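Local coordinates for protein serpin-12 (Manduca sexta, PDB 6CJ7) that inhibits serine proteases as a member of the serpin family and controls the prophenoloxidase activation system of larval hemolymph, at residues 209-214 and 222-227. Sequence-based numbering, arbitrary orientation.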
loop_
_atom_site.group_PDB
_atom_site.type_symbol
_atom_site.label_atom_id
_atom_site.label_comp_id
_atom_site.label_asym_id
_atom_site.label_seq_id
_atom_site.Cartn_x
_atom_site.Cartn_y
_atom_site.Cartn_z
ATOM N N TYR A 209 27.401 -6.327 -1.713
ATOM C CA TYR A 209 27.166 -5.292 -2.703
ATOM C C TYR A 209 25.663 -5.129 -2.900
ATOM O O TYR A 209 24.950 -6.110 -3.141
ATOM C CB TYR A 209 27.877 -5.632 -4.010
ATOM C CG TYR A 209 29.344 -5.278 -3.968
ATOM C CD1 TYR A 209 30.290 -6.197 -3.535
ATOM C CD2 TYR A 209 29.780 -4.009 -4.332
ATOM C CE1 TYR A 209 31.629 -5.869 -3.484
ATOM C CE2 TYR A 209 31.114 -3.674 -4.287
ATOM C CZ TYR A 209 32.034 -4.604 -3.858
ATOM O OH TYR A 209 33.367 -4.269 -3.815
ATOM N N PHE A 210 25.175 -3.906 -2.723
ATOM C CA PHE A 210 23.808 -3.521 -3.042
ATOM C C PHE A 210 23.847 -2.267 -3.892
ATOM O O PHE A 210 24.740 -1.429 -3.744
ATOM C CB PHE A 210 22.968 -3.181 -1.802
ATOM C CG PHE A 210 22.761 -4.306 -0.842
ATOM C CD1 PHE A 210 21.845 -5.309 -1.102
ATOM C CD2 PHE A 210 23.422 -4.314 0.374
ATOM C CE1 PHE A 210 21.642 -6.328 -0.184
ATOM C CE2 PHE A 210 23.216 -5.326 1.281
ATOM C CZ PHE A 210 22.334 -6.328 1.005
ATOM N N LYS A 211 22.855 -2.118 -4.761
ATOM C CA LYS A 211 22.598 -0.806 -5.327
ATOM C C LYS A 211 22.328 0.168 -4.181
ATOM O O LYS A 211 21.432 -0.052 -3.359
ATOM C CB LYS A 211 21.420 -0.871 -6.302
ATOM C CG LYS A 211 21.613 -1.932 -7.420
ATOM C CD LYS A 211 20.500 -1.860 -8.461
ATOM C CE LYS A 211 19.197 -2.487 -7.972
ATOM N NZ LYS A 211 19.267 -3.851 -7.364
ATOM N N ALA A 212 23.131 1.224 -4.102
ATOM C CA ALA A 212 23.085 2.098 -2.939
ATOM C C ALA A 212 23.759 3.414 -3.279
ATOM O O ALA A 212 24.526 3.513 -4.239
ATOM C CB ALA A 212 23.760 1.457 -1.719
ATOM N N GLY A 213 23.462 4.425 -2.474
ATOM C CA GLY A 213 24.085 5.717 -2.665
ATOM C C GLY A 213 23.541 6.712 -1.667
ATOM O O GLY A 213 22.879 6.349 -0.695
ATOM N N THR A 214 23.855 7.978 -1.913
ATOM C CA THR A 214 23.339 9.092 -1.128
ATOM C C THR A 214 22.591 10.014 -2.073
ATOM O O THR A 214 23.173 10.518 -3.039
ATOM C CB THR A 214 24.464 9.851 -0.421
ATOM O OG1 THR A 214 25.215 8.947 0.400
ATOM C CG2 THR A 214 23.886 10.956 0.448
ATOM N N VAL A 222 20.450 5.681 0.708
ATOM C CA VAL A 222 19.530 4.775 0.031
ATOM C C VAL A 222 20.214 3.424 -0.142
ATOM O O VAL A 222 21.365 3.370 -0.579
ATOM C CB VAL A 222 19.109 5.324 -1.347
ATOM C CG1 VAL A 222 18.200 4.328 -2.079
ATOM C CG2 VAL A 222 18.429 6.681 -1.202
ATOM N N VAL A 223 19.504 2.337 0.171
ATOM C CA VAL A 223 19.933 0.996 -0.231
ATOM C C VAL A 223 18.740 0.268 -0.849
ATOM O O VAL A 223 17.597 0.448 -0.417
ATOM C CB VAL A 223 20.549 0.203 0.951
ATOM C CG1 VAL A 223 19.508 -0.216 1.972
ATOM C CG2 VAL A 223 21.326 -1.010 0.433
ATOM N N VAL A 224 19.007 -0.519 -1.893
ATOM C CA VAL A 224 17.996 -1.300 -2.604
ATOM C C VAL A 224 18.247 -2.770 -2.300
ATOM O O VAL A 224 19.299 -3.315 -2.668
ATOM C CB VAL A 224 18.052 -1.052 -4.118
ATOM C CG1 VAL A 224 17.021 -1.914 -4.835
ATOM C CG2 VAL A 224 17.860 0.431 -4.440
ATOM N N LEU A 225 17.290 -3.414 -1.633
ATOM C CA LEU A 225 17.451 -4.806 -1.217
ATOM C C LEU A 225 16.565 -5.706 -2.072
ATOM O O LEU A 225 15.332 -5.632 -1.955
ATOM C CB LEU A 225 17.098 -4.953 0.262
ATOM C CG LEU A 225 17.769 -3.923 1.174
ATOM C CD1 LEU A 225 17.221 -3.986 2.596
ATOM C CD2 LEU A 225 19.283 -4.133 1.145
ATOM N N PRO A 226 17.113 -6.552 -2.942
ATOM C CA PRO A 226 16.258 -7.324 -3.856
ATOM C C PRO A 226 15.647 -8.560 -3.209
ATOM O O PRO A 226 16.258 -9.235 -2.373
ATOM C CB PRO A 226 17.215 -7.726 -4.989
ATOM C CG PRO A 226 18.491 -6.976 -4.737
ATOM C CD PRO A 226 18.540 -6.696 -3.272
ATOM N N PHE A 227 14.413 -8.851 -3.615
ATOM C CA PHE A 227 13.769 -10.102 -3.252
ATOM C C PHE A 227 14.022 -11.134 -4.354
ATOM O O PHE A 227 14.666 -10.845 -5.363
ATOM C CB PHE A 227 12.281 -9.870 -2.984
ATOM C CG PHE A 227 12.005 -9.120 -1.703
ATOM C CD1 PHE A 227 11.758 -7.749 -1.718
ATOM C CD2 PHE A 227 11.974 -9.791 -0.475
ATOM C CE1 PHE A 227 11.479 -7.062 -0.521
ATOM C CE2 PHE A 227 11.710 -9.107 0.720
ATOM C CZ PHE A 227 11.462 -7.746 0.690
HETATM O O HOH W 1 20.740 -3.949 -4.864
#
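Phe210 lays one face of its ring against Leu225, whose CD2 sits 3.6 Å from the ring centroid of Phe210 and 17° off the ring normal, a CH-pi contact. Followed outward, Phe210 first meets Val223: its CB is 3.5 Å from Val223 CG2. Chi1 of -63° puts CG anti to the carbonyl carbon, where it still touches that methyl. CD2 stays by Val223 CG2, CD1 meets the backbone O of Val224 obliquely, and CE1 and CZ lie by Leu225 CD2. Pro226 CD closes on the edge, 4.2 Å from Phe210 CD1. Replacing Phe210 by an alanine would probably open a gap beside Leu225 and Pro226 and leave the Leu225 methyl without its aromatic face, while CB still touched Val223.

From the corner at Lys211 onward the two arms of this beta hairpin pair antiparallel; consistent with the serpin fold, the chain passes here from sheet C into the first hairpin of sheet B. Val224 N donates to Lys211 O at 2.9 Å, and Gly213 and Val222 exchange two backbone bonds, Gly213 N to Val222 O at 3.0 Å and Val222 N to Gly213 O at 2.9 Å. At the bend a water accepts from Lys211 N and Lys211 NZ and donates to Val224 O at 2.7 Å. Bends at chi3 and chi4 bring CE and NZ beside Val224 CG1. Val223 and Leu225 continue the pairing to strand 232-239. Direct amide bonds thus zip the hairpin from the corner onward, whereas the water on Lys211 N and the packing of Phe210 join the strands at and before it.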